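Uncharacterized protein (Bacteroides caccae, PDB 4L7A) is of unknown function but probably acts as a zinc-dependent peptidase of the Peptidase_MA clan. Local coordinates at residues 148-153 against 242-247; 165-170 against 182-187; 189-192 against 197-200; 216-219 against 225-228. All blocks are in the same frame, centred on the assembly; numbering follows the deposited sequence.

Contact 1: 148-153 against 242-247; sequences HILHQK and DSWQVD
The indole of W244 offers L150 one of its faces and K153 its rim, a clear example of how a tryptophan can bridge two helices by a flat surface and an edge at once. Methyl CD2 of L150 lies over the six-membered ring, 3.6 Å from the W244 ring centroid and 12° off the normal, a well-centred CH-pi contact. L150 reaches it with CG beside its backbone N (chi1 -64°), and its CB comes to 3.8 Å from W244 NE1, on the same face but beyond the nitrogen corner of the indole. Near the plane of the ring, K153 CB meets W244 CH2 at 4.0 Å; the rest of the lysine runs away, and its NZ is hydrogen-bonded to A88 O. The carbonyl O of L150 lies 3.5 Å from W244 CZ2. The indole nitrogen is satisfied within its own helix, by Y239 OH, while K154 forms a cation-pi contact with the ring, which should help fix its tilt. W244 is the last residue of helix 211-244, and Q245 breaks the helix with positive phi. The contact thus joins the C-terminal ends of helix 211-244 and of helix 131-153, which bears the HExxH sequence characteristic of this peptidase clan, ending in H148. Helix 83-88 packs here too, with F85 against both L150 and W244.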
loop_
_atom_site.group_PDB
_atom_site.type_symbol
_atom_site.label_atom_id
_atom_site.label_comp_id
_atom_site.label_asym_id
_atom_site.label_seq_id
_atom_site.Cartn_x
_atom_site.Cartn_y
_atom_site.Cartn_z
ATOM N N HIS A 148 -7.605 5.855 -2.867
ATOM C CA HIS A 148 -8.469 6.034 -3.981
ATOM C C HIS A 148 -9.924 5.484 -3.793
ATOM O O HIS A 148 -10.892 6.121 -4.174
ATOM C CB HIS A 148 -7.799 5.418 -5.166
ATOM C CG HIS A 148 -8.559 5.647 -6.401
ATOM N ND1 HIS A 148 -8.692 6.903 -6.952
ATOM C CD2 HIS A 148 -9.296 4.805 -7.170
ATOM C CE1 HIS A 148 -9.467 6.827 -8.023
ATOM N NE2 HIS A 148 -9.839 5.565 -8.178
ATOM N N ILE A 149 -10.070 4.323 -3.152
ATOM C CA ILE A 149 -11.392 3.767 -2.794
ATOM C C ILE A 149 -12.092 4.691 -1.812
ATOM O O ILE A 149 -13.299 4.927 -1.927
ATOM C CB ILE A 149 -11.257 2.339 -2.216
ATOM C CG1 ILE A 149 -10.807 1.360 -3.316
ATOM C CG2 ILE A 149 -12.580 1.844 -1.631
ATOM C CD1 ILE A 149 -10.361 -0.046 -2.745
ATOM N N LEU A 150 -11.346 5.228 -0.849
ATOM C CA LEU A 150 -11.970 6.189 0.053
ATOM C C LEU A 150 -12.555 7.365 -0.745
ATOM O O LEU A 150 -13.723 7.812 -0.510
ATOM C CB LEU A 150 -10.994 6.715 1.105
ATOM C CG LEU A 150 -10.427 5.707 2.097
ATOM C CD1 LEU A 150 -9.319 6.317 2.937
ATOM C CD2 LEU A 150 -11.580 5.136 2.995
ATOM N N HIS A 151 -11.760 7.875 -1.674
ATOM C CA HIS A 151 -12.196 9.014 -2.504
ATOM C C HIS A 151 -13.410 8.745 -3.348
ATOM O O HIS A 151 -14.210 9.630 -3.493
ATOM C CB HIS A 151 -11.090 9.526 -3.368
ATOM C CG HIS A 151 -9.872 9.875 -2.581
ATOM N ND1 HIS A 151 -8.615 9.852 -3.119
ATOM C CD2 HIS A 151 -9.726 10.225 -1.275
ATOM C CE1 HIS A 151 -7.731 10.161 -2.174
ATOM N NE2 HIS A 151 -8.388 10.430 -1.052
ATOM N N GLN A 152 -13.545 7.528 -3.859
ATOM C CA GLN A 152 -14.725 7.103 -4.620
ATOM C C GLN A 152 -15.970 7.069 -3.758
ATOM O O GLN A 152 -17.022 7.524 -4.180
ATOM C CB GLN A 152 -14.519 5.717 -5.261
ATOM C CG GLN A 152 -13.433 5.728 -6.346
ATOM C CD GLN A 152 -13.187 4.359 -7.075
ATOM O OE1 GLN A 152 -12.967 3.309 -6.449
ATOM N NE2 GLN A 152 -13.210 4.398 -8.406
ATOM N N LYS A 153 -15.834 6.574 -2.532
ATOM C CA LYS A 153 -16.979 6.494 -1.638
ATOM C C LYS A 153 -17.367 7.837 -1.052
ATOM O O LYS A 153 -18.562 8.143 -0.924
ATOM C CB LYS A 153 -16.704 5.536 -0.522
ATOM C CG LYS A 153 -16.659 4.067 -0.939
ATOM C CD LYS A 153 -16.565 3.271 0.320
ATOM C CE LYS A 153 -16.926 1.829 0.126
ATOM N NZ LYS A 153 -16.063 1.241 -0.865
ATOM N N ASP A 242 -12.760 14.852 8.605
ATOM C CA ASP A 242 -14.160 15.155 8.422
ATOM C C ASP A 242 -14.939 13.965 7.840
ATOM O O ASP A 242 -16.049 13.739 8.242
ATOM C CB ASP A 242 -14.369 16.376 7.510
ATOM C CG ASP A 242 -13.777 17.665 8.074
ATOM O OD1 ASP A 242 -13.446 17.696 9.283
ATOM O OD2 ASP A 242 -13.618 18.624 7.277
ATOM N N SER A 243 -14.351 13.229 6.894
ATOM C CA SER A 243 -15.080 12.213 6.173
ATOM C C SER A 243 -14.941 10.836 6.801
ATOM O O SER A 243 -15.830 10.037 6.663
ATOM C CB SER A 243 -14.611 12.154 4.701
ATOM O OG SER A 243 -15.001 13.351 4.037
ATOM N N TRP A 244 -13.806 10.536 7.448
ATOM C CA TRP A 244 -13.588 9.184 7.942
ATOM C C TRP A 244 -13.260 9.084 9.420
ATOM O O TRP A 244 -13.002 7.998 9.908
ATOM C CB TRP A 244 -12.500 8.492 7.098
ATOM C CG TRP A 244 -12.863 8.432 5.653
ATOM C CD1 TRP A 244 -12.440 9.266 4.660
ATOM C CD2 TRP A 244 -13.804 7.530 5.053
ATOM N NE1 TRP A 244 -12.986 8.888 3.455
ATOM C CE2 TRP A 244 -13.870 7.859 3.671
ATOM C CE3 TRP A 244 -14.531 6.432 5.527
ATOM C CZ2 TRP A 244 -14.654 7.127 2.756
ATOM C CZ3 TRP A 244 -15.347 5.717 4.625
ATOM C CH2 TRP A 244 -15.381 6.067 3.251
ATOM N N GLN A 245 -13.248 10.215 10.121
ATOM C CA GLN A 245 -12.851 10.272 11.539
ATOM C C GLN A 245 -11.482 9.653 11.763
ATOM O O GLN A 245 -11.248 8.994 12.725
ATOM C CB GLN A 245 -13.907 9.639 12.435
ATOM C CG GLN A 245 -15.250 10.369 12.355
ATOM C CD GLN A 245 -16.028 10.091 11.060
ATOM O OE1 GLN A 245 -16.224 8.943 10.654
ATOM N NE2 GLN A 245 -16.463 11.151 10.403
ATOM N N VAL A 246 -10.561 9.879 10.855
ATOM C CA VAL A 246 -9.236 9.328 11.015
ATOM C C VAL A 246 -8.276 10.484 11.207
ATOM O O VAL A 246 -8.290 11.432 10.436
ATOM C CB VAL A 246 -8.839 8.522 9.743
ATOM C CG1 VAL A 246 -7.341 8.300 9.687
ATOM C CG2 VAL A 246 -9.577 7.238 9.683
ATOM N N ASP A 247 -7.410 10.351 12.200
ATOM C CA ASP A 247 -6.307 11.277 12.438
ATOM C C ASP A 247 -5.096 10.760 11.607
ATOM O O ASP A 247 -4.458 9.767 11.956
ATOM C CB ASP A 247 -6.032 11.313 13.940
ATOM C CG ASP A 247 -4.831 12.185 14.313
ATOM O OD1 ASP A 247 -4.013 12.567 13.426
ATOM O OD2 ASP A 247 -4.681 12.444 15.533
#

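Contact 2: 165-170 against 182-187; sequences AGNYTP and APLGFV
Y168 and F186 meet ring against ring, and around this pair two loops with no regular strand or helix are joined. Atom CZ of F186 stands 3.9 Å above one face of the Y168 ring, displaced toward its rim, and the closest approach is 3.5 Å between Y168 CE1 and F186 CE1. F186 sends its ring to the other loop with CG beside the backbone N and anti to the carbonyl carbon (chi1 -64°). With the ring planes at 51°, the pair is neither a parallel stack nor a T-shape. Another edge of the F186 ring meets N167: the N167 carbonyl O lies near the ring plane, 3.5 Å from F186 CE2. Beyond the ring, a water links the loops, accepting from N167 ND2 at 3.0 Å and donating to L184 O at 2.7 Å.

A second shell of bonds probably steadies these groups. R176 NH1 donates to N167 O, and Y168 OH is hydrogen-bonded to D198 OD2. On the other loop, G185 is the C-prime residue of a Schellman motif that ends helix 178-181, its N bonded to A182 O at 2.9 Å, and the turn thus made leads straight into F186. The buried phenylalanine sits between two helices, touching D198 of helix 195-208 and K232 of helix 211-244, and K232 NZ also bonds G185 O.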
loop_
_atom_site.group_PDB
_atom_site.type_symbol
_atom_site.label_atom_id
_atom_site.label_comp_id
_atom_site.label_asym_id
_atom_site.label_seq_id
_atom_site.Cartn_x
_atom_site.Cartn_y
_atom_site.Cartn_z
ATOM N N ALA A 165 -3.520 23.486 -10.500
ATOM C CA ALA A 165 -4.095 23.648 -11.874
ATOM C C ALA A 165 -3.094 24.351 -12.758
ATOM O O ALA A 165 -2.533 25.332 -12.391
ATOM C CB ALA A 165 -5.423 24.465 -11.849
ATOM N N GLY A 166 -2.836 23.817 -13.924
ATOM C CA GLY A 166 -1.854 24.433 -14.789
ATOM C C GLY A 166 -0.560 23.654 -14.789
ATOM O O GLY A 166 0.164 23.725 -15.749
ATOM N N ASN A 167 -0.284 22.841 -13.765
ATOM C CA ASN A 167 0.988 22.126 -13.722
ATOM C C ASN A 167 0.904 20.610 -13.873
ATOM O O ASN A 167 1.941 19.950 -13.847
ATOM C CB ASN A 167 1.704 22.479 -12.415
ATOM C CG ASN A 167 2.223 23.879 -12.429
ATOM O OD1 ASN A 167 2.595 24.353 -13.456
ATOM N ND2 ASN A 167 2.207 24.554 -11.312
ATOM N N TYR A 168 -0.304 20.074 -14.050
ATOM C CA TYR A 168 -0.476 18.652 -14.245
ATOM C C TYR A 168 -0.050 18.235 -15.659
ATOM O O TYR A 168 -0.186 18.985 -16.583
ATOM C CB TYR A 168 -1.938 18.254 -14.001
ATOM C CG TYR A 168 -2.307 18.248 -12.522
ATOM C CD1 TYR A 168 -1.846 17.249 -11.687
ATOM C CD2 TYR A 168 -3.041 19.263 -11.961
ATOM C CE1 TYR A 168 -2.153 17.223 -10.350
ATOM C CE2 TYR A 168 -3.361 19.270 -10.566
ATOM C CZ TYR A 168 -2.895 18.241 -9.780
ATOM O OH TYR A 168 -3.178 18.187 -8.453
ATOM N N THR A 169 0.442 17.017 -15.804
ATOM C CA THR A 169 0.738 16.454 -17.137
ATOM C C THR A 169 0.100 15.071 -17.222
ATOM O O THR A 169 0.750 14.074 -16.919
ATOM C CB THR A 169 2.255 16.419 -17.421
ATOM O OG1 THR A 169 2.936 15.689 -16.392
ATOM C CG2 THR A 169 2.803 17.843 -17.490
ATOM N N PRO A 170 -1.209 15.009 -17.563
ATOM C CA PRO A 170 -1.934 13.725 -17.533
ATOM C C PRO A 170 -1.260 12.705 -18.447
ATOM O O PRO A 170 -1.190 11.573 -18.108
ATOM C CB PRO A 170 -3.353 14.056 -18.022
ATOM C CG PRO A 170 -3.471 15.571 -17.985
ATOM C CD PRO A 170 -2.073 16.159 -17.881
ATOM N N ALA A 182 8.723 18.572 -7.431
ATOM C CA ALA A 182 8.582 18.950 -6.051
ATOM C C ALA A 182 8.401 20.445 -5.931
ATOM O O ALA A 182 7.552 20.860 -5.186
ATOM C CB ALA A 182 9.768 18.446 -5.260
ATOM N N PRO A 183 9.180 21.266 -6.690
ATOM C CA PRO A 183 8.968 22.724 -6.617
ATOM C C PRO A 183 7.591 23.174 -7.064
ATOM O O PRO A 183 7.194 24.297 -6.743
ATOM C CB PRO A 183 10.052 23.305 -7.554
ATOM C CG PRO A 183 11.132 22.354 -7.503
ATOM C CD PRO A 183 10.415 20.978 -7.424
ATOM N N LEU A 184 6.881 22.307 -7.774
ATOM C CA LEU A 184 5.506 22.590 -8.208
ATOM C C LEU A 184 4.477 22.026 -7.228
ATOM O O LEU A 184 3.278 22.133 -7.465
ATOM C CB LEU A 184 5.227 21.990 -9.608
ATOM C CG LEU A 184 6.275 22.244 -10.670
ATOM C CD1 LEU A 184 5.937 21.445 -11.918
ATOM C CD2 LEU A 184 6.432 23.723 -11.025
ATOM N N GLY A 185 4.922 21.434 -6.127
ATOM C CA GLY A 185 4.005 20.922 -5.122
ATOM C C GLY A 185 3.577 19.479 -5.338
ATOM O O GLY A 185 2.530 19.058 -4.875
ATOM N N PHE A 186 4.369 18.717 -6.078
ATOM C CA PHE A 186 4.070 17.296 -6.323
ATOM C C PHE A 186 5.058 16.445 -5.556
ATOM O O PHE A 186 6.296 16.625 -5.714
ATOM C CB PHE A 186 4.191 16.981 -7.822
ATOM C CG PHE A 186 3.174 17.712 -8.682
ATOM C CD1 PHE A 186 1.819 17.694 -8.346
ATOM C CD2 PHE A 186 3.563 18.419 -9.785
ATOM C CE1 PHE A 186 0.898 18.355 -9.105
ATOM C CE2 PHE A 186 2.631 19.087 -10.548
ATOM C CZ PHE A 186 1.313 19.083 -10.195
ATOM N N VAL A 187 4.537 15.524 -4.734
ATOM C CA VAL A 187 5.382 14.654 -3.940
ATOM C C VAL A 187 6.131 13.577 -4.716
ATOM O O VAL A 187 7.123 13.064 -4.228
ATOM C CB VAL A 187 4.635 14.001 -2.744
ATOM C CG1 VAL A 187 4.263 15.068 -1.694
ATOM C CG2 VAL A 187 3.370 13.206 -3.184
HETATM O O HOH W 1 1.331 23.571 -8.568
#

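Contact 3: 189-192 against 197-200; sequences PYAG and EDIA
Y190 lays its phenol against the aliphatic part of E197, while the next residue, A191, meets D198; consecutive residues on each side thus pair across a tight turn of chain. The tyrosine swings to its partner because CG stands opposite the backbone N (chi1 -167°), and its outer end is what touches: E197 CG lies 3.5 Å from Y190 OH and 3.6 Å from Y190 CE2. E197 CB sits above one face of the ring, 4.2 Å from its plane and toward the rim. The glutamate is bent at chi2 (65°), which folds its carboxylate back toward K194, whose NZ makes a salt bridge with OE1. W173 meets the tyrosine ring edge-to-face.

The neighbouring pair is closer. The A191 and D198 CA atoms are 3.9 Å apart, and A191 O comes to 3.2 Å from D198 CB, a tight carbonyl-to-methylene contact. D198 extends with chi1 -176°, carrying its carboxylate past the alanine, with OD1 4.2 Å from A191 CB. G192 N bonds P189 O at 3.0 Å, closing the turn that presents A191.

Across the contact itself the interactions are van der Waals, and the carboxylates of E197 and D198 find their partners in other residues. The buried D198 carboxylate is gripped on both oxygens, OD1 by Y160 OH and OD2 by Y168 OH and K232 NZ, bonds that should fix its rotation. E197 meanwhile leans on H144, the first histidine of the HExxH sequence, so this contact packs beside the presumed zinc site.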
loop_
_atom_site.group_PDB
_atom_site.type_symbol
_atom_site.label_atom_id
_atom_site.label_comp_id
_atom_site.label_asym_id
_atom_site.label_seq_id
_atom_site.Cartn_x
_atom_site.Cartn_y
_atom_site.Cartn_z
ATOM N N PRO A 189 6.673 12.172 -9.203
ATOM C CA PRO A 189 6.276 12.432 -10.608
ATOM C C PRO A 189 4.857 12.041 -10.900
ATOM O O PRO A 189 4.130 12.801 -11.545
ATOM C CB PRO A 189 7.224 11.533 -11.400
ATOM C CG PRO A 189 8.484 11.550 -10.561
ATOM C CD PRO A 189 7.982 11.509 -9.116
ATOM N N TYR A 190 4.435 10.871 -10.413
ATOM C CA TYR A 190 3.061 10.389 -10.626
ATOM C C TYR A 190 1.975 11.279 -10.031
ATOM O O TYR A 190 0.890 11.415 -10.596
ATOM C CB TYR A 190 2.931 8.965 -10.060
ATOM C CG TYR A 190 1.701 8.253 -10.483
ATOM C CD1 TYR A 190 1.349 8.170 -11.802
ATOM C CD2 TYR A 190 0.948 7.567 -9.591
ATOM C CE1 TYR A 190 0.226 7.476 -12.193
ATOM C CE2 TYR A 190 -0.200 6.873 -9.989
ATOM C CZ TYR A 190 -0.530 6.819 -11.250
ATOM O OH TYR A 190 -1.649 6.102 -11.635
ATOM N N ALA A 191 2.276 11.920 -8.918
ATOM C CA ALA A 191 1.358 12.911 -8.319
ATOM C C ALA A 191 1.124 14.103 -9.225
ATOM O O ALA A 191 0.041 14.705 -9.205
ATOM C CB ALA A 191 1.862 13.379 -6.997
ATOM N N GLY A 192 2.093 14.399 -10.069
ATOM C CA GLY A 192 1.951 15.435 -11.083
ATOM C C GLY A 192 1.125 15.030 -12.340
ATOM O O GLY A 192 1.138 15.754 -13.334
ATOM N N GLU A 197 -4.797 11.333 -8.738
ATOM C CA GLU A 197 -3.561 10.635 -8.374
ATOM C C GLU A 197 -2.700 11.417 -7.370
ATOM O O GLU A 197 -2.046 10.821 -6.490
ATOM C CB GLU A 197 -2.769 10.165 -9.599
ATOM C CG GLU A 197 -3.284 8.808 -10.103
ATOM C CD GLU A 197 -4.676 8.911 -10.605
ATOM O OE1 GLU A 197 -4.833 9.595 -11.650
ATOM O OE2 GLU A 197 -5.610 8.389 -9.930
ATOM N N ASP A 198 -2.733 12.742 -7.482
ATOM C CA ASP A 198 -2.012 13.657 -6.594
ATOM C C ASP A 198 -2.459 13.425 -5.138
ATOM O O ASP A 198 -1.648 13.122 -4.268
ATOM C CB ASP A 198 -2.250 15.106 -7.057
ATOM C CG ASP A 198 -1.472 16.146 -6.282
ATOM O OD1 ASP A 198 -0.940 15.884 -5.188
ATOM O OD2 ASP A 198 -1.371 17.271 -6.809
ATOM N N ILE A 199 -3.732 13.479 -4.881
ATOM C CA ILE A 199 -4.162 13.296 -3.540
ATOM C C ILE A 199 -3.919 11.836 -3.021
ATOM O O ILE A 199 -3.553 11.668 -1.844
ATOM C CB ILE A 199 -5.581 13.783 -3.346
ATOM C CG1 ILE A 199 -5.914 13.724 -1.866
ATOM C CG2 ILE A 199 -6.605 13.026 -4.239
ATOM C CD1 ILE A 199 -7.261 14.327 -1.520
ATOM N N ALA A 200 -4.046 10.804 -3.872
ATOM C CA ALA A 200 -3.723 9.453 -3.448
ATOM C C ALA A 200 -2.221 9.328 -3.093
ATOM O O ALA A 200 -1.879 8.645 -2.140
ATOM C CB ALA A 200 -4.105 8.391 -4.516
#

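Contact 4: 216-219 against 225-228; sequences NVMT and GKPI
Successive bends at chi2 (-58°) and chi3 (-87°) fold the selenomethionine M218 into a hook, so that its terminal methyl, beyond the selenium, comes down on K226. M218 CE rests 3.6 Å from K226 CG and 3.8 Å from K226 O. The lysine arrives the other way: extended at chi2 but bent at chi3 (-92°), it brings K226 CE to 3.4 Å from M218 O. The inner part of its chain passes the same oxygen, with K226 CG 3.6 Å from M218 O. Each side chain therefore lies against the backbone of the other residue as well as against its side chain.

Such closeness reveals the shape of helix 211-244. Residues eight apart on a straight alpha-helix would stand more than two turns apart, yet the M218 and K226 CA atoms are only 5.5 Å from each other, so the helical chain must turn back sharply in between. A further kink follows at P227, whose nitrogen has no hydrogen bond to the preceding turn. The M218 side chain also touches I229 and D230 of the second limb. On the first limb, T219 OG1 bonds to E215 O, and T219 CA lies 4.2 Å from K226 NZ.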
loop_
_atom_site.group_PDB
_atom_site.type_symbol
_atom_site.label_atom_id
_atom_site.label_comp_id
_atom_site.label_asym_id
_atom_site.label_seq_id
_atom_site.Cartn_x
_atom_site.Cartn_y
_atom_site.Cartn_z
ATOM N N ASN A 216 13.205 15.269 2.855
ATOM C CA ASN A 216 13.994 15.429 1.661
ATOM C C ASN A 216 13.114 15.968 0.508
ATOM O O ASN A 216 13.538 16.811 -0.300
ATOM C CB ASN A 216 14.643 14.116 1.257
ATOM C CG ASN A 216 15.552 14.297 0.079
ATOM O OD1 ASN A 216 16.502 15.078 0.133
ATOM N ND2 ASN A 216 15.269 13.615 -0.997
ATOM N N VAL A 217 11.870 15.474 0.414
ATOM C CA VAL A 217 10.959 15.989 -0.612
ATOM C C VAL A 217 10.713 17.469 -0.401
ATOM O O VAL A 217 10.742 18.234 -1.341
ATOM C CB VAL A 217 9.613 15.196 -0.664
ATOM C CG1 VAL A 217 8.635 15.844 -1.624
ATOM C CG2 VAL A 217 9.858 13.746 -1.101
HETATM N N MSE A 218 10.457 17.873 0.849
HETATM C CA MSE A 218 10.270 19.278 1.180
HETATM C C MSE A 218 11.499 20.107 0.821
HETATM O O MSE A 218 11.376 21.204 0.295
HETATM C CB MSE A 218 9.981 19.459 2.684
HETATM C CG MSE A 218 8.785 18.752 3.167
HETATM SE SE MSE A 218 7.093 19.272 2.243
HETATM C CE MSE A 218 6.660 20.804 3.437
ATOM N N THR A 219 12.693 19.595 1.105
ATOM C CA THR A 219 13.903 20.274 0.698
ATOM C C THR A 219 13.934 20.481 -0.829
ATOM O O THR A 219 14.222 21.566 -1.275
ATOM C CB THR A 219 15.138 19.484 1.136
ATOM O OG1 THR A 219 15.119 19.400 2.540
ATOM C CG2 THR A 219 16.413 20.151 0.727
ATOM N N GLY A 225 7.595 25.242 -3.547
ATOM C CA GLY A 225 6.827 24.005 -3.438
ATOM C C GLY A 225 6.395 23.600 -2.033
ATOM O O GLY A 225 5.371 22.939 -1.867
ATOM N N LYS A 226 7.187 23.949 -1.026
ATOM C CA LYS A 226 6.883 23.579 0.343
ATOM C C LYS A 226 5.513 24.051 0.761
ATOM O O LYS A 226 4.754 23.273 1.301
ATOM C CB LYS A 226 7.896 24.148 1.326
ATOM C CG LYS A 226 8.835 23.164 1.868
ATOM C CD LYS A 226 9.911 23.811 2.740
ATOM C CE LYS A 226 11.138 24.149 1.908
ATOM N NZ LYS A 226 12.340 23.645 2.588
ATOM N N PRO A 227 5.210 25.347 0.578
ATOM C CA PRO A 227 3.868 25.785 0.944
ATOM C C PRO A 227 2.761 25.065 0.166
ATOM O O PRO A 227 1.663 24.922 0.704
ATOM C CB PRO A 227 3.860 27.275 0.563
ATOM C CG PRO A 227 5.251 27.657 0.377
ATOM C CD PRO A 227 6.003 26.441 -0.008
ATOM N N ILE A 228 3.026 24.680 -1.093
ATOM C CA ILE A 228 2.038 23.983 -1.873
ATOM C C ILE A 228 1.776 22.545 -1.311
ATOM O O ILE A 228 0.622 22.127 -1.152
ATOM C CB ILE A 228 2.420 23.945 -3.340
ATOM C CG1 ILE A 228 2.500 25.367 -3.917
ATOM C CG2 ILE A 228 1.348 23.227 -4.096
ATOM C CD1 ILE A 228 3.271 25.464 -5.251
#

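Followed from the N terminus, the chain opens contact 1 at the end of helix 131-153 and closes it only at 242-247, the longest loop of the four. The other three nest inside it in series, none crossing another: contact 2 closes around helix 178-181, contact 3 around the start of helix 195-208, and contact 4 within helix 211-244. They also meet in space. T169 N and G192 O, 2.9 Å apart, probably form a hydrogen bond between contacts 2 and 3, whose centres are about 8 Å apart; G185 packs on I228 to join contacts 2 and 4; and H151 on I199 ties contact 1 to contact 3. The helical region after the HExxH helix is thereby bound together.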